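Local atomic coordinates of MoaD/ThiS family protein (Mycobacterium tuberculosis, PDB entry 6JBZ), a protein that probably serves as the small, sulfur-carrying subunit of molybdopterin synthase, working with the MoaE protein in molybdenum cofactor biosynthesis. Residues Ile11-Tyr17 and Gly28-Leu34; Gly37-Leu43 and Asp73-Leu77. One frame throughout, in Å; residues are numbered along the deposited sequence.

Interaction 1 (Ile11-Tyr17 and Gly28-Leu34)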
loop_
_atom_site.group_PDB
_atom_site.type_symbol
_atom_site.label_atom_id
_atom_site.label_comp_id
_atom_site.label_asym_id
_atom_site.label_seq_id
_atom_site.Cartn_x
_atom_site.Cartn_y
_atom_site.Cartn_z
ATOM N N ILE B 11 -22.913 -34.383 -33.643
ATOM C CA ILE B 11 -22.382 -33.074 -33.808
ATOM C C ILE B 11 -20.980 -33.053 -33.283
ATOM O O ILE B 11 -20.596 -33.849 -32.480
ATOM C CB ILE B 11 -23.209 -32.038 -33.080
ATOM C CG1 ILE B 11 -23.333 -32.382 -31.623
ATOM C CG2 ILE B 11 -24.572 -31.959 -33.686
ATOM C CD1 ILE B 11 -23.570 -31.181 -30.762
ATOM N N GLN B 12 -20.221 -32.115 -33.779
ATOM C CA GLN B 12 -18.852 -31.966 -33.419
ATOM C C GLN B 12 -18.728 -30.661 -32.698
ATOM O O GLN B 12 -19.313 -29.699 -33.087
ATOM C CB GLN B 12 -18.035 -31.947 -34.674
ATOM C CG GLN B 12 -16.646 -32.488 -34.518
ATOM C CD GLN B 12 -15.932 -32.526 -35.829
ATOM O OE1 GLN B 12 -16.546 -32.742 -36.844
ATOM N NE2 GLN B 12 -14.644 -32.319 -35.812
ATOM N N VAL B 13 -18.005 -30.650 -31.603
ATOM C CA VAL B 13 -17.741 -29.431 -30.883
ATOM C C VAL B 13 -16.265 -29.311 -30.601
ATOM O O VAL B 13 -15.565 -30.268 -30.607
ATOM C CB VAL B 13 -18.507 -29.339 -29.557
ATOM C CG1 VAL B 13 -19.992 -29.322 -29.773
ATOM C CG2 VAL B 13 -18.090 -30.422 -28.608
ATOM N N THR B 14 -15.810 -28.101 -30.384
ATOM C CA THR B 14 -14.452 -27.876 -30.000
ATOM C C THR B 14 -14.363 -27.579 -28.531
ATOM O O THR B 14 -14.965 -26.671 -28.072
ATOM C CB THR B 14 -13.861 -26.692 -30.733
ATOM O OG1 THR B 14 -13.931 -26.921 -32.129
ATOM C CG2 THR B 14 -12.447 -26.535 -30.372
ATOM N N VAL B 15 -13.609 -28.383 -27.806
ATOM C CA VAL B 15 -13.183 -28.078 -26.446
ATOM C C VAL B 15 -11.841 -27.352 -26.497
ATOM O O VAL B 15 -10.886 -27.871 -27.061
ATOM C CB VAL B 15 -13.033 -29.350 -25.566
ATOM C CG1 VAL B 15 -12.489 -28.991 -24.186
ATOM C CG2 VAL B 15 -14.349 -30.085 -25.449
ATOM N N ARG B 16 -11.776 -26.151 -25.929
ATOM C CA ARG B 16 -10.497 -25.494 -25.673
ATOM C C ARG B 16 -10.128 -25.600 -24.195
ATOM O O ARG B 16 -10.882 -25.169 -23.325
ATOM C CB ARG B 16 -10.541 -24.034 -26.098
ATOM C CG ARG B 16 -10.942 -23.844 -27.528
ATOM C CD ARG B 16 -10.705 -22.421 -27.964
ATOM N NE ARG B 16 -11.308 -21.459 -27.041
ATOM C CZ ARG B 16 -11.092 -20.145 -27.093
ATOM N NH1 ARG B 16 -10.295 -19.642 -28.028
ATOM N NH2 ARG B 16 -11.669 -19.333 -26.211
ATOM N N TYR B 17 -8.967 -26.184 -23.921
ATOM C CA TYR B 17 -8.491 -26.399 -22.558
ATOM C C TYR B 17 -7.546 -25.292 -22.090
ATOM O O TYR B 17 -6.806 -24.747 -22.897
ATOM C CB TYR B 17 -7.755 -27.719 -22.461
ATOM C CG TYR B 17 -8.582 -28.969 -22.636
ATOM C CD1 TYR B 17 -9.391 -29.433 -21.607
ATOM C CD2 TYR B 17 -8.503 -29.726 -23.808
ATOM C CE1 TYR B 17 -10.117 -30.581 -21.749
ATOM C CE2 TYR B 17 -9.230 -30.888 -23.953
ATOM C CZ TYR B 17 -10.034 -31.311 -22.920
ATOM O OH TYR B 17 -10.767 -32.473 -23.034
ATOM N N GLY B 28 -4.266 -28.431 -26.252
ATOM C CA GLY B 28 -4.915 -27.144 -26.056
ATOM C C GLY B 28 -6.343 -27.123 -26.571
ATOM O O GLY B 28 -7.155 -26.274 -26.169
ATOM N N SER B 29 -6.652 -28.053 -27.475
ATOM C CA SER B 29 -8.023 -28.227 -27.925
ATOM C C SER B 29 -8.268 -29.615 -28.487
ATOM O O SER B 29 -7.326 -30.333 -28.834
ATOM C CB SER B 29 -8.397 -27.177 -28.973
ATOM O OG SER B 29 -7.891 -27.535 -30.237
ATOM N N GLU B 30 -9.551 -29.970 -28.580
ATOM C CA GLU B 30 -9.998 -31.281 -29.031
ATOM C C GLU B 30 -11.332 -31.100 -29.744
ATOM O O GLU B 30 -12.203 -30.398 -29.234
ATOM C CB GLU B 30 -10.137 -32.223 -27.833
ATOM C CG GLU B 30 -10.359 -33.701 -28.126
ATOM C CD GLU B 30 -10.338 -34.550 -26.845
ATOM O OE1 GLU B 30 -10.338 -33.980 -25.729
ATOM O OE2 GLU B 30 -10.310 -35.792 -26.935
ATOM N N LYS B 31 -11.490 -31.689 -30.929
ATOM C CA LYS B 31 -12.813 -31.771 -31.541
ATOM C C LYS B 31 -13.506 -33.021 -31.020
ATOM O O LYS B 31 -12.982 -34.117 -31.136
ATOM C CB LYS B 31 -12.720 -31.793 -33.058
ATOM C CG LYS B 31 -12.664 -30.417 -33.684
ATOM C CD LYS B 31 -11.928 -30.458 -35.010
ATOM C CE LYS B 31 -11.946 -29.107 -35.709
ATOM N NZ LYS B 31 -11.185 -29.154 -36.992
ATOM N N VAL B 32 -14.673 -32.854 -30.419
ATOM C CA VAL B 32 -15.382 -33.979 -29.810
ATOM C C VAL B 32 -16.710 -34.230 -30.530
ATOM O O VAL B 32 -17.468 -33.294 -30.772
ATOM C CB VAL B 32 -15.648 -33.719 -28.308
ATOM C CG1 VAL B 32 -16.221 -34.963 -27.618
ATOM C CG2 VAL B 32 -14.377 -33.241 -27.621
ATOM N N THR B 33 -16.990 -35.480 -30.882
ATOM C CA THR B 33 -18.266 -35.827 -31.512
ATOM C C THR B 33 -19.298 -36.342 -30.497
ATOM O O THR B 33 -19.030 -37.252 -29.722
ATOM C CB THR B 33 -18.085 -36.882 -32.604
ATOM O OG1 THR B 33 -17.342 -36.323 -33.687
ATOM C CG2 THR B 33 -19.446 -37.345 -33.128
ATOM N N LEU B 34 -20.479 -35.750 -30.502
ATOM C CA LEU B 34 -21.548 -36.201 -29.627
ATOM C C LEU B 34 -22.864 -36.367 -30.393
ATOM O O LEU B 34 -22.993 -35.934 -31.538
ATOM C CB LEU B 34 -21.739 -35.220 -28.477
ATOM C CG LEU B 34 -20.523 -34.696 -27.723
ATOM C CD1 LEU B 34 -20.287 -33.265 -28.108
ATOM C CD2 LEU B 34 -20.730 -34.808 -26.227
#
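Gly28, just ahead of its strand, opens the pairing: its O accepts from Tyr17 N at 2.9 Å. Ser29 then sits opposite Arg16 as a non-hydrogen-bonded pair (CA-CA 4.3 Å), its CA lying 3.0 Å from Val15 O in a CA-H...O contact. Glu30 pairs with Val15 through two backbone bonds, Val15 N to Glu30 O (2.8 Å) and Glu30 N to Val15 O (2.9 Å). Its carboxylate also accepts from the tyrosine, Tyr17 OH to Glu30 OE1 at 3.1 Å, and forms a salt bridge with Arg50. Lys31 faces Thr14, and its CD packs 3.4 Å from Gln12 NE2. Val32 repeats the two-bond pattern with Val13 and brings its CG2 to 3.8 Å from Val15 CG2. Leu34 closes the ladder on Ile11 (Leu34 N to Ile11 O, 2.7 Å) and sets its CD1 3.6 Å from Val13 CG2. The unbroken alternation and the 152° between strand directions mark the first, antiparallel strand pair of the ubiquitin-like (beta-grasp) fold. Strand 29-34 is outermost in the chain's sheet; strand 11-17 continues it to the parallel strand 82-86, and helix 40-50 packs on the face bearing Val13, Val15, Val32 and Leu34.

Interaction 2 (Gly37-Leu43 and Asp73-Leu77)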
loop_
_atom_site.group_PDB
_atom_site.type_symbol
_atom_site.label_atom_id
_atom_site.label_comp_id
_atom_site.label_asym_id
_atom_site.label_seq_id
_atom_site.Cartn_x
_atom_site.Cartn_y
_atom_site.Cartn_z
ATOM N N GLY B 37 -27.969 -32.733 -29.599
ATOM C CA GLY B 37 -28.671 -32.383 -28.376
ATOM C C GLY B 37 -27.921 -32.795 -27.119
ATOM O O GLY B 37 -28.423 -32.620 -26.002
ATOM N N ALA B 38 -26.717 -33.338 -27.300
ATOM C CA ALA B 38 -25.862 -33.680 -26.177
ATOM C C ALA B 38 -25.708 -32.470 -25.245
ATOM O O ALA B 38 -25.618 -31.333 -25.702
ATOM C CB ALA B 38 -24.509 -34.166 -26.674
ATOM N N THR B 39 -25.709 -32.710 -23.942
ATOM C CA THR B 39 -25.576 -31.606 -23.011
ATOM C C THR B 39 -24.111 -31.323 -22.667
ATOM O O THR B 39 -23.215 -32.150 -22.905
ATOM C CB THR B 39 -26.354 -31.870 -21.707
ATOM O OG1 THR B 39 -25.849 -33.047 -21.067
ATOM C CG2 THR B 39 -27.824 -32.041 -21.998
ATOM N N VAL B 40 -23.873 -30.137 -22.113
ATOM C CA VAL B 40 -22.563 -29.801 -21.580
ATOM C C VAL B 40 -22.175 -30.845 -20.528
ATOM O O VAL B 40 -21.009 -31.227 -20.410
ATOM C CB VAL B 40 -22.548 -28.374 -20.988
ATOM C CG1 VAL B 40 -21.376 -28.183 -20.052
ATOM C CG2 VAL B 40 -22.483 -27.357 -22.099
ATOM N N ALA B 41 -23.163 -31.335 -19.793
ATOM C CA ALA B 41 -22.921 -32.379 -18.808
ATOM C C ALA B 41 -22.436 -33.693 -19.447
ATOM O O ALA B 41 -21.518 -34.343 -18.936
ATOM C CB ALA B 41 -24.174 -32.624 -17.999
ATOM N N GLU B 42 -23.054 -34.088 -20.555
ATOM C CA GLU B 42 -22.663 -35.320 -21.221
ATOM C C GLU B 42 -21.261 -35.206 -21.790
ATOM O O GLU B 42 -20.531 -36.198 -21.823
ATOM C CB GLU B 42 -23.637 -35.679 -22.335
ATOM C CG GLU B 42 -25.011 -36.113 -21.880
ATOM C CD GLU B 42 -25.941 -36.296 -23.064
ATOM O OE1 GLU B 42 -25.534 -36.965 -24.040
ATOM O OE2 GLU B 42 -27.061 -35.758 -23.039
ATOM N N LEU B 43 -20.907 -34.006 -22.256
ATOM C CA LEU B 43 -19.573 -33.716 -22.790
ATOM C C LEU B 43 -18.495 -33.831 -21.708
ATOM O O LEU B 43 -17.497 -34.553 -21.874
ATOM C CB LEU B 43 -19.536 -32.312 -23.410
ATOM C CG LEU B 43 -18.191 -31.762 -23.906
ATOM C CD1 LEU B 43 -17.659 -32.580 -25.104
ATOM C CD2 LEU B 43 -18.285 -30.280 -24.260
ATOM N N ASP B 73 -25.456 -26.910 -16.647
ATOM C CA ASP B 73 -24.790 -27.892 -17.506
ATOM C C ASP B 73 -25.789 -28.831 -18.191
ATOM O O ASP B 73 -25.403 -29.808 -18.827
ATOM C CB ASP B 73 -23.745 -28.704 -16.717
ATOM C CG ASP B 73 -24.352 -29.545 -15.600
ATOM O OD1 ASP B 73 -25.593 -29.604 -15.477
ATOM O OD2 ASP B 73 -23.573 -30.168 -14.843
ATOM N N ALA B 74 -27.074 -28.532 -18.058
ATOM C CA ALA B 74 -28.103 -29.343 -18.698
ATOM C C ALA B 74 -28.457 -28.731 -20.041
ATOM O O ALA B 74 -29.261 -29.284 -20.786
ATOM C CB ALA B 74 -29.336 -29.455 -17.814
ATOM N N VAL B 75 -27.847 -27.589 -20.343
ATOM C CA VAL B 75 -28.095 -26.915 -21.608
ATOM C C VAL B 75 -27.509 -27.760 -22.738
ATOM O O VAL B 75 -26.462 -28.393 -22.568
ATOM C CB VAL B 75 -27.504 -25.474 -21.627
ATOM C CG1 VAL B 75 -25.993 -25.494 -21.439
ATOM C CG2 VAL B 75 -27.884 -24.756 -22.921
ATOM N N ALA B 76 -28.203 -27.779 -23.872
ATOM C CA ALA B 76 -27.810 -28.578 -25.028
ATOM C C ALA B 76 -26.795 -27.859 -25.889
ATOM O O ALA B 76 -26.806 -26.642 -25.973
ATOM C CB ALA B 76 -29.026 -28.935 -25.862
ATOM N N LEU B 77 -25.933 -28.625 -26.549
ATOM C CA LEU B 77 -24.924 -28.064 -27.434
ATOM C C LEU B 77 -25.409 -28.033 -28.879
ATOM O O LEU B 77 -26.315 -28.779 -29.259
ATOM C CB LEU B 77 -23.629 -28.873 -27.345
ATOM C CG LEU B 77 -22.962 -29.011 -25.980
ATOM C CD1 LEU B 77 -21.878 -30.050 -26.063
ATOM C CD2 LEU B 77 -22.388 -27.689 -25.558
#
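The backbones of Gly37-Leu43 and Asp73-Leu77 meet at a single bridge, Thr39 with Ala76 (CA-CA 4.3 Å), flanked by two hydrogen bonds: Leu77 N to Ala38 O at 2.9 Å and Val40 N to Val75 O at 3.2 Å. A third, Ala41 N to Asp73 O (2.9 Å, bent to 136° at the hydrogen), ties the loop to the first turn of the helix. The amides of Val40 and Ala41 thus find their acceptors in the loop. Among the side chains, Val40 CG2 lies 3.5 Å from Leu77 CD2 and 4.0 Å from Val75 CG1, while Leu43 CD2 meets Leu77 CD1 at 4.0 Å. Leu77 and Leu43 also reach Ile83 of the sheet. Thr39 CG2 approaches Ala74 O at 3.3 Å. At the helix start, Glu42 N donates to Thr39 OG1 (3.0 Å), and Thr39 N returns a weak bond to Glu42 OE2 (3.5 Å), which also forms a salt bridge with Arg35. This reciprocal pattern is a capping box, here at the N-terminus of the helix that packs on the sheet of a ubiquitin-like (beta-grasp) fold.

In the fold
Interactions 1 and 2 come in series along the chain: the strand pair is complete at Leu34 before Gly37 opens the second contact, whose other half follows some 30 residues later. Their centres lie 13 Å apart, yet they touch directly, with Val32 CG1 3.8 Å from Leu43 CD1 and Leu34 CD2 3.8 Å from Leu43 CA. Ile11 CD1 also comes within 3.9 Å of Leu77 O. Strand 29-34 is followed, after a short connection, by helix 40-50, so the pair 11-17/28-34 supplies one edge of the sheet and 37-43/73-77 fixes the helix start to the loop preceding strand 82-86. Together they join sheet, helix and loop around one apolar core in this MoaD-family protein.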